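Local coordinates for protein alpha-1,2-Mannosidase (PDB 1HCU) that hydrolyses alpha-1,2-linked mannose, probably trimming high-mannose N-glycans down to the five-mannose form with the help of a bound calcium ion, at residues P215-G223 with S295-P303; S451-Y460 with V482-F490. All coordinates share one frame; numbering follows the deposited sequence.

How the interactions relate
Interaction 1 joins a surface loop to a beta hairpin at the margin of the protein, whereas interaction 2 lies deep in the fold, where the C-terminal hairpin meets helix 451-465 beside the calcium ion. Their centres are 29 Å apart and their nearest atoms about 15 Å, so they do not touch. Helix 245-257 connects them: its Tyr248 packs on Leu221 and Ile222 of interaction 1, and its Glu249 accepts a hydrogen bond from Thr485 of interaction 2. Side chain to side chain, Tyr296 is about 11 Å from the predicted active-site Asp245, while Glu456 is about 5 Å from Glu393 and Glu486 about 6 Å from Glu100, both likewise predicted active-site residues.

Interaction 1: P215-G223 with S295-P303; sequences PEAWPGLIG and SYNGQSTSP
Tyr296 leans out of the hairpin strand into the loop 215-223, where its OH donates a 2.8 Å hydrogen bond to Ile222 O. The hydroxyl lies in the plane of that carbonyl, with a C=O...donor angle of 146°, and it has a second, weak bond to Tyr248 OH on helix 245-257. With CG between the backbone N and the carbonyl carbon (chi1 65°), the ring passes Ala217 and Leu221 to reach the Ile222 carbonyl. Leu221 CB sits 3.7 Å from Tyr296 CZ, and Ala217 CB lies 3.6 Å from Tyr296 CD1. The same methyl presses on the hairpin turn, Ala217 CB being just 3.1 Å from Gly298 O. This inner part is tight and largely apolar. Toward solvent the fit changes: Trp218, partly exposed, carries its six-membered ring to the turn, with Trp218 CH2 3.2 Å from Gln299 O and 3.9 Å from Thr301 CG2, while the exposed Gln299 side chain lies over one indole face. His279 of helix 263-280 also stacks with the indole. A serine in place of Trp218 would probably leave Thr301 CG2 and the Gln299 backbone without their aromatic cover and open a gap beside the hairpin turn. The loop after helix 196-209, itself bent by a type II turn from Trp218 to Leu221, thus packs on the two-residue type II' hairpin between strands 292-297 and 300-306. The chemistry implies an interface held at depth by a phenolic hydrogen bond, with apolar packing around it and the indole at its more exposed side.

Interaction 2: S451-Y460 with V482-F490; sequences SFWFAEALKY and VFNTEAHPF. With CA (calcium ion), chain H.
Glu456 lies alongside the turn of the C-terminal hairpin and meets it along its whole length. Its CB is 3.9 Å from Ala487 CB, and its CG comes to 3.5 Å from the same methyl and also touches Glu486 O. With CG anti to the carbonyl carbon (chi1 -53°) and the chain extended beyond it, CD passes Glu486 CA. The two carboxylate oxygens then part: Glu456 OE1 stands 3.2 Å from Glu486 OE1, and Glu456 OE2 3.1 Å from Thr485 O, both pairs of acceptors with no bond between them. Glu456 OE2 receives hydrogen bonds from water 2 at 2.6 Å and from water 1. Water 2 also coordinates the calcium ion, which Thr485 grips through both O (2.7 Å) and OG1, the latter also hydrogen-bonded to Glu249 of helix 245-257; waters 3, 4 and 5 are further ligands. Water 1 bonds to Tyr460 OH as well, and the edge of the Tyr460 ring points at the face of Phe483, the planes at 54°. Three residues further along the helix from Glu456, Lys459 folds back through bends at chi2, chi3 and chi4, bringing Lys459 NZ to 2.8 Å from both Ala455 O and Ala487 O. The first carbonyl is met in its plane on a lone pair, the second from 32° out of its plane. A salt bridge to Asp63 and a bond to Thr64 of helix 56-67 complete the grip. Asn484 OD1, an Asx-turn acceptor, takes Glu486 N and His488 N from opposite faces of its plane. As in other family 47 enzymes, this hairpin plugs the (alpha/alpha)7 barrel. The calcium ion nearby probably offsets some of the repulsion between the two OE1 atoms, and Glu456, accepting from a metal-bound water, probably orients it from the second shell.

Interaction 1: P215-G223 with S295-P303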
ATOM      1  N   PRO A 215       3.291 -10.162  25.874  1.00 21.33           N
ATOM      2  CA  PRO A 215       4.055  -8.928  26.105  1.00 18.61           C
ATOM      3  C   PRO A 215       4.605  -8.378  24.794  1.00 18.58           C
ATOM      4  O   PRO A 215       4.866  -9.137  23.857  1.00 19.29           O
ATOM      5  CB  PRO A 215       5.165  -9.384  27.045  1.00 18.16           C
ATOM      6  CG  PRO A 215       5.424 -10.781  26.577  1.00 21.00           C
ATOM      7  CD  PRO A 215       4.017 -11.334  26.394  1.00 19.82           C
ATOM      8  N   GLU A 216       4.766  -7.063  24.715  1.00 16.62           N
ATOM      9  CA  GLU A 216       5.290  -6.451  23.499  1.00 16.30           C
ATOM     10  C   GLU A 216       6.762  -6.805  23.372  1.00 14.72           C
ATOM     11  O   GLU A 216       7.488  -6.773  24.356  1.00 16.00           O
ATOM     12  CB  GLU A 216       5.135  -4.936  23.562  1.00 14.69           C
ATOM     13  CG  GLU A 216       3.717  -4.497  23.826  1.00 16.29           C
ATOM     14  CD  GLU A 216       3.609  -3.014  24.078  1.00 14.54           C
ATOM     15  OE1 GLU A 216       3.661  -2.229  23.113  1.00 11.57           O
ATOM     16  OE2 GLU A 216       3.483  -2.638  25.258  1.00 18.01           O
ATOM     17  N   ALA A 217       7.200  -7.150  22.167  1.00 13.98           N
ATOM     18  CA  ALA A 217       8.603  -7.492  21.964  1.00 13.73           C
ATOM     19  C   ALA A 217       9.401  -6.298  22.446  1.00 14.50           C
ATOM     20  O   ALA A 217      10.414  -6.437  23.133  1.00 15.79           O
ATOM     21  CB  ALA A 217       8.876  -7.745  20.500  1.00 12.51           C
ATOM     22  N   TRP A 218       8.917  -5.119  22.070  1.00 13.54           N
ATOM     23  CA  TRP A 218       9.522  -3.849  22.438  1.00 12.63           C
ATOM     24  C   TRP A 218       8.380  -2.850  22.475  1.00 10.34           C
ATOM     25  O   TRP A 218       7.352  -3.055  21.843  1.00  9.79           O
ATOM     26  CB  TRP A 218      10.569  -3.422  21.401  1.00 12.73           C
ATOM     27  CG  TRP A 218      11.921  -4.048  21.611  1.00 12.36           C
ATOM     28  CD1 TRP A 218      12.795  -3.793  22.631  1.00 13.00           C
ATOM     29  CD2 TRP A 218      12.540  -5.049  20.794  1.00 12.12           C
ATOM     30  NE1 TRP A 218      13.918  -4.577  22.500  1.00 10.15           N
ATOM     31  CE2 TRP A 218      13.789  -5.357  21.382  1.00 10.67           C
ATOM     32  CE3 TRP A 218      12.159  -5.719  19.619  1.00 12.81           C
ATOM     33  CZ2 TRP A 218      14.660  -6.304  20.838  1.00  9.33           C
ATOM     34  CZ3 TRP A 218      13.026  -6.663  19.078  1.00 10.16           C
ATOM     35  CH2 TRP A 218      14.262  -6.945  19.690  1.00  9.77           C
ATOM     36  N   PRO A 219       8.544  -1.756  23.223  1.00 11.66           N
ATOM     37  CA  PRO A 219       7.483  -0.746  23.313  1.00  9.90           C
ATOM     38  C   PRO A 219       6.970  -0.355  21.925  1.00 10.87           C
ATOM     39  O   PRO A 219       7.739   0.083  21.071  1.00 11.91           O
ATOM     40  CB  PRO A 219       8.173   0.409  24.038  1.00 10.17           C
ATOM     41  CG  PRO A 219       9.190  -0.295  24.911  1.00 11.00           C
ATOM     42  CD  PRO A 219       9.748  -1.336  23.965  1.00 10.07           C
ATOM     43  N   GLY A 220       5.673  -0.529  21.697  1.00 10.17           N
ATOM     44  CA  GLY A 220       5.107  -0.178  20.405  1.00 10.21           C
ATOM     45  C   GLY A 220       5.118  -1.302  19.379  1.00  9.01           C
ATOM     46  O   GLY A 220       4.353  -1.265  18.417  1.00  8.00           O
ATOM     47  N   LEU A 221       5.983  -2.296  19.574  1.00  7.56           N
ATOM     48  CA  LEU A 221       6.069  -3.426  18.656  1.00  8.50           C
ATOM     49  C   LEU A 221       5.210  -4.580  19.165  1.00  9.35           C
ATOM     50  O   LEU A 221       5.672  -5.452  19.914  1.00  9.60           O
ATOM     51  CB  LEU A 221       7.528  -3.867  18.483  1.00  5.36           C
ATOM     52  CG  LEU A 221       8.389  -2.768  17.850  1.00  9.18           C
ATOM     53  CD1 LEU A 221       9.826  -3.251  17.656  1.00  9.53           C
ATOM     54  CD2 LEU A 221       7.778  -2.361  16.508  1.00  9.07           C
ATOM     55  N   ILE A 222       3.951  -4.555  18.736  1.00  8.16           N
ATOM     56  CA  ILE A 222       2.933  -5.527  19.118  1.00  7.75           C
ATOM     57  C   ILE A 222       2.985  -6.854  18.377  1.00  6.42           C
ATOM     58  O   ILE A 222       3.776  -7.039  17.452  1.00  9.40           O
ATOM     59  CB  ILE A 222       1.515  -4.912  18.927  1.00  8.96           C
ATOM     60  CG1 ILE A 222       1.267  -4.569  17.447  1.00  8.76           C
ATOM     61  CG2 ILE A 222       1.402  -3.634  19.758  1.00  9.64           C
ATOM     62  CD1 ILE A 222      -0.168  -4.121  17.129  1.00  5.71           C
ATOM     63  N   GLY A 223       2.121  -7.774  18.795  1.00  7.56           N
ATOM     64  CA  GLY A 223       2.044  -9.089  18.173  1.00  5.72           C
ATOM     65  C   GLY A 223       1.305  -9.014  16.847  1.00  6.88           C
ATOM     66  O   GLY A 223       0.824  -7.949  16.466  1.00  7.38           O
ATOM     67  N   SER A 295      12.645  -8.810  10.919  1.00 11.19           N
ATOM     68  CA  SER A 295      11.356  -9.184  11.483  1.00 12.46           C
ATOM     69  C   SER A 295      11.702  -9.540  12.919  1.00 12.59           C
ATOM     70  O   SER A 295      12.883  -9.640  13.262  1.00 12.37           O
ATOM     71  CB  SER A 295      10.784 -10.409  10.775  1.00 13.27           C
ATOM     72  OG  SER A 295      11.628 -11.528  10.966  1.00 14.81           O
ATOM     73  N   TYR A 296      10.694  -9.752  13.759  1.00 11.99           N
ATOM     74  CA  TYR A 296      10.970 -10.065  15.153  1.00  9.22           C
ATOM     75  C   TYR A 296       9.985 -11.014  15.797  1.00 10.07           C
ATOM     76  O   TYR A 296       8.866 -11.196  15.326  1.00 10.37           O
ATOM     77  CB  TYR A 296      11.031  -8.769  15.975  1.00  6.85           C
ATOM     78  CG  TYR A 296       9.715  -8.020  16.037  1.00  7.61           C
ATOM     79  CD1 TYR A 296       8.736  -8.354  16.982  1.00  5.85           C
ATOM     80  CD2 TYR A 296       9.427  -7.000  15.126  1.00  5.65           C
ATOM     81  CE1 TYR A 296       7.494  -7.689  17.010  1.00  4.42           C
ATOM     82  CE2 TYR A 296       8.196  -6.335  15.148  1.00  8.07           C
ATOM     83  CZ  TYR A 296       7.236  -6.689  16.092  1.00  6.64           C
ATOM     84  OH  TYR A 296       6.024  -6.049  16.098  1.00  8.72           O
ATOM     85  N   ASN A 297      10.432 -11.613  16.890  1.00 10.91           N
ATOM     86  CA  ASN A 297       9.637 -12.531  17.676  1.00 12.65           C
ATOM     87  C   ASN A 297      10.308 -12.483  19.035  1.00 13.09           C
ATOM     88  O   ASN A 297      11.367 -13.076  19.245  1.00 12.43           O
ATOM     89  CB  ASN A 297       9.686 -13.939  17.081  1.00 13.50           C
ATOM     90  CG  ASN A 297       8.668 -14.871  17.716  1.00 16.34           C
ATOM     91  OD1 ASN A 297       8.370 -15.936  17.188  1.00 18.86           O
ATOM     92  ND2 ASN A 297       8.133 -14.470  18.858  1.00 16.51           N
ATOM     93  N   GLY A 298       9.694 -11.753  19.959  1.00 15.09           N
ATOM     94  CA  GLY A 298      10.286 -11.600  21.271  1.00 16.91           C
ATOM     95  C   GLY A 298      11.399 -10.588  21.073  1.00 18.78           C
ATOM     96  O   GLY A 298      11.267  -9.683  20.248  1.00 18.49           O
ATOM     97  N   GLN A 299      12.498 -10.746  21.800  1.00 19.73           N
ATOM     98  CA  GLN A 299      13.622  -9.832  21.676  1.00 21.98           C
ATOM     99  C   GLN A 299      14.563 -10.317  20.569  1.00 21.86           C
ATOM    100  O   GLN A 299      15.633  -9.761  20.371  1.00 23.64           O
ATOM    101  CB  GLN A 299      14.383  -9.751  23.000  1.00 25.08           C
ATOM    102  CG  GLN A 299      13.491  -9.811  24.236  1.00 29.62           C
ATOM    103  CD  GLN A 299      12.440  -8.728  24.240  1.00 33.30           C
ATOM    104  OE1 GLN A 299      12.759  -7.541  24.119  1.00 36.28           O
ATOM    105  NE2 GLN A 299      11.178  -9.122  24.382  1.00 31.71           N
ATOM    106  N   SER A 300      14.164 -11.355  19.844  1.00 21.69           N
ATOM    107  CA  SER A 300      15.004 -11.879  18.770  1.00 21.05           C
ATOM    108  C   SER A 300      14.538 -11.360  17.407  1.00 20.87           C
ATOM    109  O   SER A 300      13.334 -11.270  17.142  1.00 19.37           O
ATOM    110  CB  SER A 300      14.970 -13.410  18.765  1.00 19.79           C
ATOM    111  OG  SER A 300      13.802 -13.888  18.122  1.00 22.16           O
ATOM    112  N   THR A 301      15.494 -11.028  16.542  1.00 18.72           N
ATOM    113  CA  THR A 301      15.172 -10.514  15.213  1.00 18.41           C
ATOM    114  C   THR A 301      15.726 -11.421  14.120  1.00 17.26           C
ATOM    115  O   THR A 301      16.719 -12.108  14.320  1.00 18.51           O
ATOM    116  CB  THR A 301      15.725  -9.081  15.015  1.00 17.24           C
ATOM    117  OG1 THR A 301      17.156  -9.101  15.090  1.00 14.52           O
ATOM    118  CG2 THR A 301      15.181  -8.142  16.096  1.00 17.99           C
ATOM    119  N   SER A 302      15.079 -11.424  12.964  1.00 16.43           N
ATOM    120  CA  SER A 302      15.512 -12.270  11.861  1.00 16.84           C
ATOM    121  C   SER A 302      15.867 -11.433  10.630  1.00 16.33           C
ATOM    122  O   SER A 302      15.042 -10.661  10.142  1.00 16.12           O
ATOM    123  CB  SER A 302      14.404 -13.268  11.525  1.00 16.08           C
ATOM    124  OG  SER A 302      14.776 -14.073  10.423  1.00 21.13           O
ATOM    125  N   PRO A 303      17.096 -11.591  10.110  1.00 16.43           N
ATOM    126  CA  PRO A 303      17.645 -10.883   8.939  1.00 18.05           C
ATOM    127  C   PRO A 303      16.942 -11.141   7.597  1.00 18.62           C
ATOM    128  O   PRO A 303      17.602 -11.449   6.605  1.00 18.92           O
ATOM    129  CB  PRO A 303      19.107 -11.356   8.887  1.00 18.95           C
ATOM    130  CG  PRO A 303      19.379 -11.911  10.256  1.00 19.24           C
ATOM    131  CD  PRO A 303      18.075 -12.555  10.636  1.00 16.72           C
TER

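Interaction 2: S451-Y460 with V482-F490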
ATOM      1  N   SER A 451      -4.374  -4.943  -9.905  1.00 14.64           N
ATOM      2  CA  SER A 451      -4.993  -3.624  -9.899  1.00 13.86           C
ATOM      3  C   SER A 451      -4.111  -2.528  -9.285  1.00 13.30           C
ATOM      4  O   SER A 451      -4.151  -1.382  -9.737  1.00 11.28           O
ATOM      5  CB  SER A 451      -6.358  -3.679  -9.189  1.00 12.78           C
ATOM      6  OG  SER A 451      -6.228  -3.899  -7.796  1.00 15.69           O
ATOM      7  N   PHE A 452      -3.314  -2.860  -8.268  1.00 12.50           N
ATOM      8  CA  PHE A 452      -2.459  -1.839  -7.661  1.00 12.33           C
ATOM      9  C   PHE A 452      -1.420  -1.275  -8.648  1.00 12.47           C
ATOM     10  O   PHE A 452      -0.752  -0.281  -8.368  1.00 10.88           O
ATOM     11  CB  PHE A 452      -1.792  -2.367  -6.377  1.00 13.39           C
ATOM     12  CG  PHE A 452      -1.104  -3.697  -6.534  1.00 13.92           C
ATOM     13  CD1 PHE A 452       0.010  -3.822  -7.346  1.00 11.98           C
ATOM     14  CD2 PHE A 452      -1.554  -4.816  -5.834  1.00 13.18           C
ATOM     15  CE1 PHE A 452       0.677  -5.033  -7.463  1.00 14.63           C
ATOM     16  CE2 PHE A 452      -0.894  -6.039  -5.944  1.00 16.15           C
ATOM     17  CZ  PHE A 452       0.228  -6.148  -6.761  1.00 13.20           C
ATOM     18  N   TRP A 453      -1.289  -1.908  -9.810  1.00 13.03           N
ATOM     19  CA  TRP A 453      -0.377  -1.397 -10.828  1.00 13.63           C
ATOM     20  C   TRP A 453      -0.990  -0.051 -11.229  1.00 13.88           C
ATOM     21  O   TRP A 453      -0.292   0.959 -11.318  1.00 16.48           O
ATOM     22  CB  TRP A 453      -0.330  -2.353 -12.015  1.00 13.22           C
ATOM     23  CG  TRP A 453       0.342  -1.821 -13.251  1.00 13.01           C
ATOM     24  CD1 TRP A 453      -0.214  -1.706 -14.491  1.00 13.20           C
ATOM     25  CD2 TRP A 453       1.709  -1.397 -13.386  1.00 12.60           C
ATOM     26  NE1 TRP A 453       0.716  -1.243 -15.392  1.00 12.48           N
ATOM     27  CE2 TRP A 453       1.904  -1.045 -14.741  1.00 12.01           C
ATOM     28  CE3 TRP A 453       2.786  -1.285 -12.496  1.00 11.58           C
ATOM     29  CZ2 TRP A 453       3.133  -0.589 -15.230  1.00 13.33           C
ATOM     30  CZ3 TRP A 453       4.008  -0.831 -12.980  1.00 12.45           C
ATOM     31  CH2 TRP A 453       4.170  -0.488 -14.338  1.00 13.43           C
ATOM     32  N   PHE A 454      -2.307  -0.045 -11.432  1.00 11.79           N
ATOM     33  CA  PHE A 454      -3.041   1.163 -11.798  1.00 12.52           C
ATOM     34  C   PHE A 454      -3.101   2.191 -10.673  1.00 13.34           C
ATOM     35  O   PHE A 454      -2.842   3.376 -10.881  1.00 12.54           O
ATOM     36  CB  PHE A 454      -4.493   0.838 -12.177  1.00 12.99           C
ATOM     37  CG  PHE A 454      -4.649   0.194 -13.517  1.00 15.15           C
ATOM     38  CD1 PHE A 454      -5.017  -1.144 -13.621  1.00 15.58           C
ATOM     39  CD2 PHE A 454      -4.438   0.926 -14.682  1.00 15.76           C
ATOM     40  CE1 PHE A 454      -5.173  -1.744 -14.861  1.00 16.11           C
ATOM     41  CE2 PHE A 454      -4.591   0.335 -15.930  1.00 15.80           C
ATOM     42  CZ  PHE A 454      -4.958  -1.001 -16.021  1.00 16.39           C
ATOM     43  N   ALA A 455      -3.446   1.728  -9.478  1.00 11.50           N
ATOM     44  CA  ALA A 455      -3.601   2.617  -8.337  1.00 11.12           C
ATOM     45  C   ALA A 455      -2.343   3.142  -7.670  1.00 10.64           C
ATOM     46  O   ALA A 455      -2.306   4.292  -7.231  1.00  8.92           O
ATOM     47  CB  ALA A 455      -4.475   1.938  -7.285  1.00  9.75           C
ATOM     48  N   GLU A 456      -1.312   2.310  -7.602  1.00 10.92           N
ATOM     49  CA  GLU A 456      -0.102   2.695  -6.889  1.00 10.16           C
ATOM     50  C   GLU A 456       1.190   2.919  -7.661  1.00  9.34           C
ATOM     51  O   GLU A 456       1.732   4.018  -7.675  1.00  9.35           O
ATOM     52  CB  GLU A 456       0.161   1.664  -5.792  1.00 11.88           C
ATOM     53  CG  GLU A 456      -1.011   1.416  -4.860  1.00 14.75           C
ATOM     54  CD  GLU A 456      -0.592   0.633  -3.622  1.00 16.63           C
ATOM     55  OE1 GLU A 456      -0.924  -0.570  -3.524  1.00 17.48           O
ATOM     56  OE2 GLU A 456       0.084   1.225  -2.755  1.00 15.10           O
ATOM     57  N   ALA A 457       1.711   1.865  -8.270  1.00  9.81           N
ATOM     58  CA  ALA A 457       2.955   1.997  -8.999  1.00 10.31           C
ATOM     59  C   ALA A 457       2.921   3.155  -9.991  1.00 10.37           C
ATOM     60  O   ALA A 457       3.798   4.014  -9.967  1.00 12.09           O
ATOM     61  CB  ALA A 457       3.286   0.703  -9.710  1.00  8.92           C
ATOM     62  N   LEU A 458       1.903   3.197 -10.846  1.00 11.59           N
ATOM     63  CA  LEU A 458       1.811   4.260 -11.850  1.00 11.38           C
ATOM     64  C   LEU A 458       1.473   5.629 -11.252  1.00 12.22           C
ATOM     65  O   LEU A 458       1.839   6.667 -11.806  1.00 13.73           O
ATOM     66  CB  LEU A 458       0.794   3.869 -12.935  1.00 10.57           C
ATOM     67  CG  LEU A 458       1.226   2.694 -13.836  1.00 10.99           C
ATOM     68  CD1 LEU A 458       0.096   2.316 -14.804  1.00 10.02           C
ATOM     69  CD2 LEU A 458       2.467   3.090 -14.628  1.00  9.34           C
ATOM     70  N   LYS A 459       0.788   5.624 -10.113  1.00 11.78           N
ATOM     71  CA  LYS A 459       0.409   6.850  -9.421  1.00 12.17           C
ATOM     72  C   LYS A 459       1.647   7.523  -8.804  1.00 11.18           C
ATOM     73  O   LYS A 459       1.909   8.693  -9.054  1.00  9.04           O
ATOM     74  CB  LYS A 459      -0.622   6.520  -8.330  1.00 13.62           C
ATOM     75  CG  LYS A 459      -0.957   7.674  -7.392  1.00 13.59           C
ATOM     76  CD  LYS A 459      -2.230   8.370  -7.771  1.00 16.43           C
ATOM     77  CE  LYS A 459      -3.408   7.981  -6.876  1.00 13.77           C
ATOM     78  NZ  LYS A 459      -3.867   6.567  -7.011  1.00 12.77           N
ATOM     79  N   TYR A 460       2.411   6.790  -8.001  1.00 10.89           N
ATOM     80  CA  TYR A 460       3.597   7.382  -7.385  1.00 10.14           C
ATOM     81  C   TYR A 460       4.641   7.766  -8.434  1.00 12.46           C
ATOM     82  O   TYR A 460       5.266   8.821  -8.324  1.00 12.16           O
ATOM     83  CB  TYR A 460       4.208   6.435  -6.343  1.00  9.13           C
ATOM     84  CG  TYR A 460       3.359   6.272  -5.089  1.00 12.01           C
ATOM     85  CD1 TYR A 460       3.036   7.372  -4.286  1.00 10.84           C
ATOM     86  CD2 TYR A 460       2.857   5.023  -4.725  1.00 10.27           C
ATOM     87  CE1 TYR A 460       2.226   7.223  -3.153  1.00 13.57           C
ATOM     88  CE2 TYR A 460       2.054   4.865  -3.598  1.00 12.79           C
ATOM     89  CZ  TYR A 460       1.737   5.964  -2.817  1.00 14.33           C
ATOM     90  OH  TYR A 460       0.922   5.807  -1.714  1.00 15.16           O
ATOM     91  N   VAL A 482      -4.361  12.730   2.271  1.00 13.72           N
ATOM     92  CA  VAL A 482      -3.646  11.631   2.905  1.00 13.44           C
ATOM     93  C   VAL A 482      -3.846  10.372   2.089  1.00 12.54           C
ATOM     94  O   VAL A 482      -4.982   9.983   1.817  1.00 13.31           O
ATOM     95  CB  VAL A 482      -4.174  11.335   4.326  1.00 17.00           C
ATOM     96  CG1 VAL A 482      -3.230  10.361   5.035  1.00 13.46           C
ATOM     97  CG2 VAL A 482      -4.310  12.617   5.110  1.00 21.24           C
ATOM     98  N   PHE A 483      -2.746   9.726   1.711  1.00 12.57           N
ATOM     99  CA  PHE A 483      -2.835   8.501   0.925  1.00 12.00           C
ATOM    100  C   PHE A 483      -3.165   7.292   1.802  1.00 13.16           C
ATOM    101  O   PHE A 483      -2.544   7.077   2.854  1.00 11.27           O
ATOM    102  CB  PHE A 483      -1.527   8.223   0.181  1.00 12.09           C
ATOM    103  CG  PHE A 483      -1.230   9.187  -0.941  1.00 10.69           C
ATOM    104  CD1 PHE A 483      -0.363  10.258  -0.745  1.00 13.45           C
ATOM    105  CD2 PHE A 483      -1.783   9.000  -2.205  1.00 10.34           C
ATOM    106  CE1 PHE A 483      -0.046  11.131  -1.800  1.00 12.61           C
ATOM    107  CE2 PHE A 483      -1.473   9.862  -3.261  1.00 12.87           C
ATOM    108  CZ  PHE A 483      -0.602  10.929  -3.056  1.00 10.78           C
ATOM    109  N   ASN A 484      -4.155   6.513   1.368  1.00 11.58           N
ATOM    110  CA  ASN A 484      -4.538   5.315   2.093  1.00 12.03           C
ATOM    111  C   ASN A 484      -3.494   4.289   1.660  1.00 11.92           C
ATOM    112  O   ASN A 484      -2.621   4.604   0.854  1.00 11.64           O
ATOM    113  CB  ASN A 484      -5.976   4.889   1.729  1.00 12.65           C
ATOM    114  CG  ASN A 484      -6.039   3.862   0.607  1.00 12.86           C
ATOM    115  OD1 ASN A 484      -5.322   3.952  -0.390  1.00 15.73           O
ATOM    116  ND2 ASN A 484      -6.922   2.889   0.763  1.00 12.84           N
ATOM    117  N   THR A 485      -3.569   3.073   2.175  1.00 12.22           N
ATOM    118  CA  THR A 485      -2.564   2.076   1.829  1.00 13.33           C
ATOM    119  C   THR A 485      -2.526   1.654   0.355  1.00 14.30           C
ATOM    120  O   THR A 485      -1.536   1.099  -0.100  1.00 14.77           O
ATOM    121  CB  THR A 485      -2.717   0.837   2.728  1.00 13.06           C
ATOM    122  OG1 THR A 485      -1.422   0.346   3.064  1.00 15.24           O
ATOM    123  CG2 THR A 485      -3.509  -0.256   2.034  1.00 15.37           C
ATOM    124  N   GLU A 486      -3.592   1.924  -0.393  1.00 15.03           N
ATOM    125  CA  GLU A 486      -3.638   1.547  -1.808  1.00 14.97           C
ATOM    126  C   GLU A 486      -3.472   2.805  -2.666  1.00 15.14           C
ATOM    127  O   GLU A 486      -4.032   2.921  -3.757  1.00 14.95           O
ATOM    128  CB  GLU A 486      -4.976   0.858  -2.129  1.00 15.88           C
ATOM    129  CG  GLU A 486      -5.036   0.160  -3.485  1.00 19.03           C
ATOM    130  CD  GLU A 486      -4.394  -1.229  -3.476  1.00 19.97           C
ATOM    131  OE1 GLU A 486      -3.754  -1.599  -2.469  1.00 18.76           O
ATOM    132  OE2 GLU A 486      -4.532  -1.949  -4.493  1.00 19.85           O
ATOM    133  N   ALA A 487      -2.716   3.758  -2.141  1.00 14.28           N
ATOM    134  CA  ALA A 487      -2.450   5.006  -2.838  1.00 13.90           C
ATOM    135  C   ALA A 487      -3.698   5.806  -3.196  1.00 13.71           C
ATOM    136  O   ALA A 487      -3.713   6.505  -4.206  1.00 12.57           O
ATOM    137  CB  ALA A 487      -1.638   4.724  -4.098  1.00 14.69           C
ATOM    138  N   HIS A 488      -4.746   5.702  -2.384  1.00 14.58           N
ATOM    139  CA  HIS A 488      -5.968   6.471  -2.631  1.00 14.60           C
ATOM    140  C   HIS A 488      -6.001   7.632  -1.643  1.00 15.19           C
ATOM    141  O   HIS A 488      -6.219   7.437  -0.453  1.00 16.94           O
ATOM    142  CB  HIS A 488      -7.214   5.597  -2.468  1.00 13.75           C
ATOM    143  CG  HIS A 488      -7.269   4.455  -3.434  1.00 13.22           C
ATOM    144  ND1 HIS A 488      -7.084   4.621  -4.787  1.00 13.31           N
ATOM    145  CD2 HIS A 488      -7.457   3.128  -3.239  1.00 13.00           C
ATOM    146  CE1 HIS A 488      -7.150   3.446  -5.388  1.00 12.77           C
ATOM    147  NE2 HIS A 488      -7.375   2.525  -4.470  1.00 12.02           N
ATOM    148  N   PRO A 489      -5.781   8.861  -2.132  1.00 14.91           N
ATOM    149  CA  PRO A 489      -5.772  10.074  -1.306  1.00 14.95           C
ATOM    150  C   PRO A 489      -7.138  10.577  -0.836  1.00 15.10           C
ATOM    151  O   PRO A 489      -8.030  10.799  -1.649  1.00 17.62           O
ATOM    152  CB  PRO A 489      -5.084  11.083  -2.217  1.00 14.67           C
ATOM    153  CG  PRO A 489      -5.622  10.699  -3.563  1.00 13.01           C
ATOM    154  CD  PRO A 489      -5.473   9.186  -3.537  1.00 14.16           C
ATOM    155  N   PHE A 490      -7.290  10.770   0.470  1.00 14.12           N
ATOM    156  CA  PHE A 490      -8.543  11.268   1.047  1.00 15.15           C
ATOM    157  C   PHE A 490      -8.306  12.674   1.591  1.00 16.54           C
ATOM    158  O   PHE A 490      -7.202  12.980   2.042  1.00 17.80           O
ATOM    159  CB  PHE A 490      -8.982  10.389   2.224  1.00 13.46           C
ATOM    160  CG  PHE A 490      -9.197   8.956   1.871  1.00 13.63           C
ATOM    161  CD1 PHE A 490      -9.031   7.966   2.834  1.00 15.66           C
ATOM    162  CD2 PHE A 490      -9.574   8.591   0.586  1.00 13.48           C
ATOM    163  CE1 PHE A 490      -9.237   6.622   2.512  1.00 17.37           C
ATOM    164  CE2 PHE A 490      -9.782   7.267   0.255  1.00 14.23           C
ATOM    165  CZ  PHE A 490      -9.614   6.275   1.218  1.00 16.78           C
TER
HETATM  166 CA    CA H1495       0.423  -0.417   1.010  1.00 23.52          CA
HETATM  167  O   HOH W   1       0.094   3.387  -0.755  1.00  4.85           O
HETATM  168  O   HOH W   2       1.916   0.270  -1.212  1.00 11.59           O
HETATM  169  O   HOH W   3      -1.335  -2.602   1.500  1.00 18.82           O
HETATM  170  O   HOH W   4       1.488  -2.955   0.627  1.00 46.70           O
HETATM  171  O   HOH W   5       2.119  -0.570   3.138  1.00 16.54           O